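Local structure of kojibiose phosphorylase (6W0P) at residues A[383-388]-A[412-417]; A[150-155]-A[275-280]; A[646-651]-A[670-675]. The protein is a carbohydrate-active enzyme of glycoside hydrolase family 65, pairing an N-terminal beta-sandwich domain with a helical catalytic domain and a small C-terminal beta domain. All blocks are in the same frame, centred on the assembly; numbering follows the deposited sequence.

Interaction 1 of 3, residues A[383-388]-A[412-417]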
loop_
_atom_site.group_PDB
_atom_site.type_symbol
_atom_site.label_atom_id
_atom_site.label_comp_id
_atom_site.label_asym_id
_atom_site.label_seq_id
_atom_site.Cartn_x
_atom_site.Cartn_y
_atom_site.Cartn_z
ATOM N N LYS A 383 2.164 16.062 17.694
ATOM C CA LYS A 383 2.719 17.240 16.971
ATOM C C LYS A 383 3.726 16.769 15.919
ATOM O O LYS A 383 3.731 17.345 14.817
ATOM C CB LYS A 383 3.342 18.243 17.941
ATOM C CG LYS A 383 2.332 19.109 18.676
ATOM C CD LYS A 383 2.798 19.523 20.043
ATOM C CE LYS A 383 3.382 20.914 20.092
ATOM N NZ LYS A 383 3.816 21.225 21.477
ATOM N N ALA A 384 4.524 15.751 16.228
ATOM C CA ALA A 384 5.469 15.149 15.264
ATOM C C ALA A 384 4.661 14.484 14.136
ATOM O O ALA A 384 5.074 14.588 12.958
ATOM C CB ALA A 384 6.408 14.195 15.980
ATOM N N ARG A 385 3.510 13.891 14.467
ATOM C CA ARG A 385 2.631 13.226 13.480
ATOM C C ARG A 385 2.076 14.267 12.515
ATOM O O ARG A 385 2.031 13.965 11.312
ATOM C CB ARG A 385 1.474 12.463 14.139
ATOM C CG ARG A 385 0.599 11.694 13.156
ATOM C CD ARG A 385 1.352 10.778 12.202
ATOM N NE ARG A 385 0.489 10.260 11.140
ATOM C CZ ARG A 385 0.880 9.560 10.068
ATOM N NH1 ARG A 385 2.157 9.299 9.834
ATOM N NH2 ARG A 385 -0.027 9.160 9.196
ATOM N N ALA A 386 1.608 15.409 13.019
ATOM C CA ALA A 386 1.088 16.515 12.180
ATOM C C ALA A 386 2.175 16.932 11.176
ATOM O O ALA A 386 1.843 17.097 9.976
ATOM C CB ALA A 386 0.618 17.673 13.034
ATOM N N LYS A 387 3.428 17.042 11.632
ATOM C CA LYS A 387 4.593 17.408 10.772
ATOM C C LYS A 387 4.824 16.316 9.717
ATOM O O LYS A 387 4.991 16.700 8.551
ATOM C CB LYS A 387 5.823 17.745 11.618
ATOM C CG LYS A 387 5.685 19.075 12.357
ATOM C CD LYS A 387 6.954 19.589 13.054
ATOM C CE LYS A 387 6.789 21.014 13.559
ATOM N NZ LYS A 387 8.025 21.530 14.202
ATOM N N GLU A 388 4.732 15.027 10.073
ATOM C CA GLU A 388 4.860 13.900 9.105
ATOM C C GLU A 388 3.790 14.036 7.998
ATOM O O GLU A 388 4.016 13.482 6.884
ATOM C CB GLU A 388 4.734 12.539 9.797
ATOM C CG GLU A 388 5.897 12.122 10.713
ATOM C CD GLU A 388 5.612 10.882 11.574
ATOM O OE1 GLU A 388 4.452 10.410 11.598
ATOM O OE2 GLU A 388 6.548 10.371 12.224
ATOM N N HIS A 412 -5.672 4.824 5.807
ATOM C CA HIS A 412 -6.317 5.182 7.085
ATOM C C HIS A 412 -5.484 6.263 7.763
ATOM O O HIS A 412 -6.099 7.296 8.154
ATOM C CB HIS A 412 -6.566 3.974 8.014
ATOM C CG HIS A 412 -7.426 2.910 7.417
ATOM N ND1 HIS A 412 -7.421 1.597 7.889
ATOM C CD2 HIS A 412 -8.195 2.910 6.315
ATOM C CE1 HIS A 412 -8.183 0.853 7.120
ATOM N NE2 HIS A 412 -8.667 1.635 6.137
ATOM N N ALA A 413 -4.168 6.048 7.908
ATOM C CA ALA A 413 -3.288 6.902 8.754
ATOM C C ALA A 413 -3.143 8.306 8.166
ATOM O O ALA A 413 -2.975 9.226 8.968
ATOM C CB ALA A 413 -1.928 6.282 9.000
ATOM N N SER A 414 -3.231 8.471 6.849
ATOM C CA SER A 414 -3.058 9.789 6.176
ATOM C C SER A 414 -4.419 10.458 5.956
ATOM O O SER A 414 -4.443 11.662 5.586
ATOM C CB SER A 414 -2.313 9.667 4.880
ATOM O OG SER A 414 -1.011 9.144 5.098
ATOM N N THR A 415 -5.525 9.745 6.183
ATOM C CA THR A 415 -6.850 10.189 5.676
ATOM C C THR A 415 -7.884 10.444 6.775
ATOM O O THR A 415 -8.843 11.188 6.465
ATOM C CB THR A 415 -7.396 9.181 4.667
ATOM O OG1 THR A 415 -7.573 7.946 5.352
ATOM C CG2 THR A 415 -6.474 9.036 3.483
ATOM N N GLN A 416 -7.722 9.867 7.964
ATOM C CA GLN A 416 -8.777 9.826 9.009
ATOM C C GLN A 416 -8.359 10.714 10.179
ATOM O O GLN A 416 -7.369 10.381 10.849
ATOM C CB GLN A 416 -9.015 8.400 9.514
ATOM C CG GLN A 416 -9.720 7.483 8.523
ATOM C CD GLN A 416 -9.964 6.129 9.147
ATOM O OE1 GLN A 416 -9.012 5.429 9.489
ATOM N NE2 GLN A 416 -11.233 5.823 9.411
ATOM N N PHE A 417 -9.112 11.777 10.456
ATOM C CA PHE A 417 -8.789 12.707 11.570
ATOM C C PHE A 417 -9.758 12.487 12.729
ATOM O O PHE A 417 -9.690 13.255 13.707
ATOM C CB PHE A 417 -8.660 14.127 11.008
ATOM C CG PHE A 417 -7.741 14.146 9.813
ATOM C CD1 PHE A 417 -6.500 13.539 9.870
ATOM C CD2 PHE A 417 -8.147 14.680 8.607
ATOM C CE1 PHE A 417 -5.667 13.511 8.757
ATOM C CE2 PHE A 417 -7.315 14.659 7.497
ATOM C CZ PHE A 417 -6.080 14.070 7.570
HETATM O O HOH W 1 0.353 7.610 6.935
HETATM O O HOH W 2 -2.161 9.831 11.867
#

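Interaction 2 of 3, residues A[150-155]-A[275-280]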
loop_
_atom_site.group_PDB
_atom_site.type_symbol
_atom_site.label_atom_id
_atom_site.label_comp_id
_atom_site.label_asym_id
_atom_site.label_seq_id
_atom_site.Cartn_x
_atom_site.Cartn_y
_atom_site.Cartn_z
ATOM N N CYS A 150 -1.656 -2.612 42.285
ATOM C CA CYS A 150 -1.807 -3.331 40.987
ATOM C C CYS A 150 -0.483 -3.954 40.532
ATOM O O CYS A 150 -0.511 -4.779 39.595
ATOM C CB CYS A 150 -2.379 -2.410 39.921
ATOM S SG CYS A 150 -3.942 -1.649 40.433
ATOM N N GLU A 151 0.614 -3.624 41.221
ATOM C CA GLU A 151 1.959 -4.223 41.029
ATOM C C GLU A 151 1.946 -5.691 41.459
ATOM O O GLU A 151 2.845 -6.423 41.004
ATOM C CB GLU A 151 3.006 -3.450 41.827
ATOM C CG GLU A 151 3.011 -1.957 41.538
ATOM C CD GLU A 151 2.159 -1.110 42.476
ATOM O OE1 GLU A 151 1.328 -1.671 43.277
ATOM O OE2 GLU A 151 2.305 0.122 42.397
ATOM N N ASN A 152 0.992 -6.107 42.302
ATOM C CA ASN A 152 0.952 -7.473 42.877
ATOM C C ASN A 152 -0.000 -8.402 42.125
ATOM O O ASN A 152 -1.087 -7.958 41.705
ATOM C CB ASN A 152 0.517 -7.478 44.333
ATOM C CG ASN A 152 1.351 -6.554 45.185
ATOM O OD1 ASN A 152 2.485 -6.251 44.820
ATOM N ND2 ASN A 152 0.796 -6.129 46.310
ATOM N N ALA A 153 0.390 -9.682 42.084
ATOM C CA ALA A 153 -0.380 -10.852 41.594
ATOM C C ALA A 153 -0.202 -11.991 42.597
ATOM O O ALA A 153 0.881 -12.100 43.199
ATOM C CB ALA A 153 0.100 -11.275 40.223
ATOM N N TYR A 154 -1.206 -12.834 42.747
ATOM C CA TYR A 154 -1.194 -13.940 43.727
ATOM C C TYR A 154 -1.618 -15.229 43.035
ATOM O O TYR A 154 -2.523 -15.219 42.149
ATOM C CB TYR A 154 -2.128 -13.600 44.885
ATOM C CG TYR A 154 -1.932 -12.193 45.390
ATOM C CD1 TYR A 154 -0.719 -11.796 45.922
ATOM C CD2 TYR A 154 -2.955 -11.257 45.327
ATOM C CE1 TYR A 154 -0.528 -10.506 46.377
ATOM C CE2 TYR A 154 -2.778 -9.964 45.783
ATOM C CZ TYR A 154 -1.570 -9.590 46.336
ATOM O OH TYR A 154 -1.392 -8.305 46.760
ATOM N N GLN A 155 -1.022 -16.329 43.474
ATOM C CA GLN A 155 -1.326 -17.674 42.948
ATOM C C GLN A 155 -1.329 -18.629 44.126
ATOM O O GLN A 155 -0.443 -18.515 44.971
ATOM C CB GLN A 155 -0.288 -18.104 41.916
ATOM C CG GLN A 155 -0.600 -19.430 41.245
ATOM C CD GLN A 155 0.508 -19.795 40.292
ATOM O OE1 GLN A 155 1.686 -19.751 40.646
ATOM N NE2 GLN A 155 0.132 -20.125 39.063
ATOM N N LYS A 275 7.195 -8.257 50.199
ATOM C CA LYS A 275 7.264 -8.538 51.660
ATOM C C LYS A 275 5.942 -8.130 52.325
ATOM O O LYS A 275 5.320 -8.996 52.979
ATOM C CB LYS A 275 8.492 -7.835 52.268
ATOM C CG LYS A 275 8.641 -7.924 53.779
ATOM C CD LYS A 275 8.578 -9.346 54.313
ATOM C CE LYS A 275 8.889 -9.441 55.794
ATOM N NZ LYS A 275 8.369 -10.706 56.368
ATOM N N GLU A 276 5.505 -6.879 52.147
ATOM C CA GLU A 276 4.217 -6.377 52.714
ATOM C C GLU A 276 3.091 -7.325 52.276
ATOM O O GLU A 276 2.314 -7.750 53.149
ATOM C CB GLU A 276 3.938 -4.927 52.301
ATOM C CG GLU A 276 4.434 -3.889 53.313
ATOM C CD GLU A 276 5.140 -2.648 52.758
ATOM O OE1 GLU A 276 5.894 -2.009 53.538
ATOM O OE2 GLU A 276 4.950 -2.310 51.549
ATOM N N ALA A 277 3.050 -7.698 50.993
ATOM C CA ALA A 277 1.951 -8.497 50.395
ATOM C C ALA A 277 1.930 -9.902 51.001
ATOM O O ALA A 277 0.819 -10.453 51.186
ATOM C CB ALA A 277 2.081 -8.552 48.891
ATOM N N SER A 278 3.111 -10.430 51.338
ATOM C CA SER A 278 3.285 -11.810 51.847
ATOM C C SER A 278 2.672 -11.954 53.243
ATOM O O SER A 278 2.542 -13.086 53.701
ATOM C CB SER A 278 4.740 -12.246 51.815
ATOM O OG SER A 278 5.527 -11.510 52.730
ATOM N N LYS A 279 2.295 -10.859 53.897
ATOM C CA LYS A 279 1.679 -10.919 55.252
ATOM C C LYS A 279 0.221 -11.404 55.166
ATOM O O LYS A 279 -0.308 -11.817 56.208
ATOM C CB LYS A 279 1.716 -9.561 55.951
ATOM C CG LYS A 279 3.071 -8.872 55.980
ATOM C CD LYS A 279 4.116 -9.575 56.793
ATOM C CE LYS A 279 5.189 -8.616 57.262
ATOM N NZ LYS A 279 4.641 -7.601 58.200
ATOM N N PHE A 280 -0.404 -11.363 53.982
ATOM C CA PHE A 280 -1.850 -11.652 53.790
ATOM C C PHE A 280 -2.003 -13.027 53.146
ATOM O O PHE A 280 -1.259 -13.336 52.185
ATOM C CB PHE A 280 -2.510 -10.542 52.971
ATOM C CG PHE A 280 -2.331 -9.183 53.592
ATOM C CD1 PHE A 280 -3.061 -8.823 54.713
ATOM C CD2 PHE A 280 -1.365 -8.305 53.112
ATOM C CE1 PHE A 280 -2.866 -7.588 55.314
ATOM C CE2 PHE A 280 -1.166 -7.071 53.714
ATOM C CZ PHE A 280 -1.918 -6.716 54.817
#

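Interaction 3 of 3, residues A[646-651]-A[670-675]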
loop_
_atom_site.group_PDB
_atom_site.type_symbol
_atom_site.label_atom_id
_atom_site.label_comp_id
_atom_site.label_asym_id
_atom_site.label_seq_id
_atom_site.Cartn_x
_atom_site.Cartn_y
_atom_site.Cartn_z
ATOM N N GLY A 646 -29.655 -7.392 19.867
ATOM C CA GLY A 646 -29.377 -8.825 19.623
ATOM C C GLY A 646 -28.454 -9.436 20.669
ATOM O O GLY A 646 -28.825 -9.452 21.844
ATOM N N PHE A 647 -27.259 -9.864 20.258
ATOM C CA PHE A 647 -26.292 -10.599 21.115
ATOM C C PHE A 647 -25.220 -9.647 21.679
ATOM O O PHE A 647 -24.092 -10.097 21.934
ATOM C CB PHE A 647 -25.668 -11.749 20.321
ATOM C CG PHE A 647 -25.145 -11.365 18.961
ATOM C CD1 PHE A 647 -23.869 -10.871 18.809
ATOM C CD2 PHE A 647 -25.955 -11.495 17.838
ATOM C CE1 PHE A 647 -23.389 -10.513 17.561
ATOM C CE2 PHE A 647 -25.479 -11.136 16.588
ATOM C CZ PHE A 647 -24.197 -10.639 16.454
ATOM N N ALA A 648 -25.559 -8.382 21.914
ATOM C CA ALA A 648 -24.618 -7.333 22.367
ATOM C C ALA A 648 -23.812 -7.789 23.599
ATOM O O ALA A 648 -22.647 -7.448 23.643
ATOM C CB ALA A 648 -25.373 -6.061 22.671
ATOM N N THR A 649 -24.410 -8.511 24.562
ATOM C CA THR A 649 -23.737 -8.916 25.826
ATOM C C THR A 649 -22.932 -10.210 25.649
ATOM O O THR A 649 -22.197 -10.549 26.629
ATOM C CB THR A 649 -24.707 -9.087 26.996
ATOM O OG1 THR A 649 -25.451 -10.296 26.828
ATOM C CG2 THR A 649 -25.654 -7.914 27.145
ATOM N N ARG A 650 -23.040 -10.882 24.485
ATOM C CA ARG A 650 -22.550 -12.272 24.259
ATOM C C ARG A 650 -21.460 -12.342 23.174
ATOM O O ARG A 650 -21.024 -13.462 22.863
ATOM C CB ARG A 650 -23.712 -13.187 23.836
ATOM C CG ARG A 650 -24.895 -13.199 24.793
ATOM C CD ARG A 650 -24.511 -13.651 26.192
ATOM N NE ARG A 650 -23.900 -14.972 26.170
ATOM C CZ ARG A 650 -23.684 -15.713 27.241
ATOM N NH1 ARG A 650 -24.052 -15.274 28.439
ATOM N NH2 ARG A 650 -23.101 -16.901 27.099
ATOM N N LEU A 651 -21.026 -11.232 22.590
ATOM C CA LEU A 651 -20.168 -11.323 21.392
ATOM C C LEU A 651 -18.927 -12.161 21.713
ATOM O O LEU A 651 -18.608 -13.062 20.899
ATOM C CB LEU A 651 -19.794 -9.933 20.876
ATOM C CG LEU A 651 -19.123 -9.944 19.501
ATOM C CD1 LEU A 651 -19.658 -8.822 18.633
ATOM C CD2 LEU A 651 -17.609 -9.817 19.622
ATOM N N ALA A 670 -17.908 -2.251 25.651
ATOM C CA ALA A 670 -18.356 -0.900 26.045
ATOM C C ALA A 670 -19.729 -0.638 25.428
ATOM O O ALA A 670 -20.573 -0.052 26.106
ATOM C CB ALA A 670 -17.379 0.157 25.602
ATOM N N ALA A 671 -19.928 -1.068 24.184
ATOM C CA ALA A 671 -21.144 -0.794 23.386
ATOM C C ALA A 671 -22.361 -1.447 24.042
ATOM O O ALA A 671 -23.459 -0.943 23.820
ATOM C CB ALA A 671 -20.970 -1.293 21.976
ATOM N N ALA A 672 -22.181 -2.532 24.799
ATOM C CA ALA A 672 -23.306 -3.259 25.424
ATOM C C ALA A 672 -23.885 -2.345 26.505
ATOM O O ALA A 672 -25.125 -2.167 26.563
ATOM C CB ALA A 672 -22.851 -4.584 25.979
ATOM N N TRP A 673 -23.003 -1.723 27.288
ATOM C CA TRP A 673 -23.416 -0.769 28.337
ATOM C C TRP A 673 -24.123 0.405 27.662
ATOM O O TRP A 673 -25.190 0.797 28.132
ATOM C CB TRP A 673 -22.226 -0.296 29.168
ATOM C CG TRP A 673 -22.617 0.723 30.193
ATOM C CD1 TRP A 673 -23.017 0.479 31.468
ATOM C CD2 TRP A 673 -22.671 2.145 30.020
ATOM N NE1 TRP A 673 -23.283 1.652 32.115
ATOM C CE2 TRP A 673 -23.072 2.692 31.256
ATOM C CE3 TRP A 673 -22.376 3.012 28.964
ATOM C CZ2 TRP A 673 -23.236 4.062 31.445
ATOM C CZ3 TRP A 673 -22.535 4.365 29.151
ATOM C CH2 TRP A 673 -22.953 4.883 30.379
ATOM N N MET A 674 -23.520 0.941 26.606
ATOM C CA MET A 674 -24.047 2.101 25.849
ATOM C C MET A 674 -25.439 1.786 25.302
ATOM O O MET A 674 -26.339 2.638 25.465
ATOM C CB MET A 674 -23.137 2.419 24.665
ATOM C CG MET A 674 -21.736 2.694 25.089
ATOM S SD MET A 674 -21.571 4.442 25.257
ATOM C CE MET A 674 -21.385 4.928 23.549
ATOM N N ASN A 675 -25.571 0.626 24.640
ATOM C CA ASN A 675 -26.849 0.153 24.056
ATOM C C ASN A 675 -27.923 0.129 25.156
ATOM O O ASN A 675 -29.093 0.481 24.846
ATOM C CB ASN A 675 -26.744 -1.195 23.350
ATOM C CG ASN A 675 -27.712 -1.319 22.188
ATOM O OD1 ASN A 675 -27.388 -1.964 21.193
ATOM N ND2 ASN A 675 -28.912 -0.749 22.315
#

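Interaction 1 of 3, residues A[383-388]-A[412-417]
Arg385 swings CG opposite its own backbone N (chi1 -176°) and then kinks at chi2, and this bent chain carries its guanidinium from helix 379-388 across to the backbone of Ala413. NH2 does the touching: it donates to Ala413 O at 3.0 Å, with an N-H...O angle of 154°. The oxygen lies in the guanidinium plane, yet seen from the carbonyl the donor stands above the C=O plane, so the bond does not follow a lone pair. The methyl CB of Ala413 packs beside NH2 at 3.5 Å. NH2 also gives a hydrogen bond to a water 2.8 Å away, which reaches on to Ser414 OG; a second water accepts from Arg385 NE at 2.8 Å and sits beside Ala413 O.

On the far nitrogen, NH1 makes an almost straight salt bridge to Glu388 OE1, 3.1 Å away, meeting that oxygen on its anti side, and bonds as well to Gly77 O. The second subunit lies close by: Glu388 O accepts from Ser575 OG of that chain, and Ser414 packs on its Asp577. With NE, NH1 and NH2 all engaged at the guanidinium edge, the group can hardly rotate. Glu388 probably offsets part of its charge, with Gly77 O helping to hold NH1, while a backbone carbonyl and water carry the link between the two segments of the catalytic domain.

Interaction 2 of 3, residues A[150-155]-A[275-280]
Ala277, in the last turn of helix 263-277, is the residue that meets the strand, touching both Asn152 and Tyr154. Following the chain into it, Lys275 offers its carbonyl to the hydroxyl of Ser278, and Glu276 O accepts from Lys279 N; both stay clear of the strand. Then comes Ala277, whose methyl points at strand 152-161. Its CB lies 3.8 Å from Asn152 ND2 and 4.1 Å from both CE1 and OH of Tyr154, approaching the phenol ring at its edge, close to the ring plane.

Those two strand residues are tied to each other: Asn152 ND2 donates to Tyr154 OH at 3.1 Å, with an N-H...O angle of 140° and the oxygen tilted from the amide plane. Both place CG beside the backbone N, anti to the carbonyl carbon, which brings the amide and the hydroxyl together under the methyl. Their other bonds fix them further, Asn152 OD1 to Thr252 OG1 and Tyr154 OH to Asp146 OD2, so the alanine methyl packs against a polar pair that is held by bonds to its neighbours.

Beyond it, Ser278 sends its CB away from the strand, and a type I turn from Ala277 to Phe280 closes with Phe280 N bonded to Ala277 O at 3.2 Å. Phe280 O then takes a bond from Tyr250 OH. The turn leads into helix 282-300, where Phe282 and Leu285 cover Tyr154, while strand 152-161 runs between strands 135-145 and 245-256 of the large antiparallel sheet.

Interaction 3 of 3, residues A[646-651]-A[670-675]
Ala648 and Ala672 face each other with their methyls 4.4 Å apart, CB to CB, and their CA atoms come within 5.3 Å, a spacing that such small side chains permit. The closest touch is different, however: CB of Ala672 reaches the carbonyl O of Ala648 at 3.7 Å, so the methyl sits against the loop backbone as much as against its partner's side chain. It also lies 4.4 Å from CA of Thr649.

Thr649 holds chi1 at 74°, with CG2 beside the backbone N and opposite the carbonyl carbon. That rotation brings CG2 within 4.5 Å of Ala672 CB, while OG1 is engaged by Asp310 OD1. Backbone bonding from Arg650 N to Phe647 O, at 2.9 Å, tightens the loop around Ala648 and Thr649.

Helix 666-680 belongs to the catalytic domain, an (alpha/alpha)6 barrel in this family, and the loop after helix 638-645 folds back onto its side. Around the alanine pair, Cys317 of helix 308-324 also packs on Ala672.

One turn along the helix, Asn675 directs CB toward the loop with chi1 at -149°, well off a staggered value. Its OD1 is 4.8 Å from Ala648 CB, near the loop without touching it, and ND2 bonds to Ser629 OG of helix 624-634.

Read from the N terminus, interaction 2 comes first: 150-155 and 275-280 close the longest loop, with 119 residues between them, many in strands, and tie the large antiparallel sheet to the helix that follows it. Interaction 1 then closes a loop of 23 residues, joining helix 379-388 to the end of helix 410-413. Last, interaction 3 closes 18 residues, between the loop after helix 638-645 and helix 666-680. Each closes before the next opens, so none nests or crosses. Interactions 1 and 3 share the catalytic domain but lie about 17 Å apart at their nearest atoms; interaction 2 stays about 20 Å from interaction 3 and about 29 Å from interaction 1, again between nearest atoms.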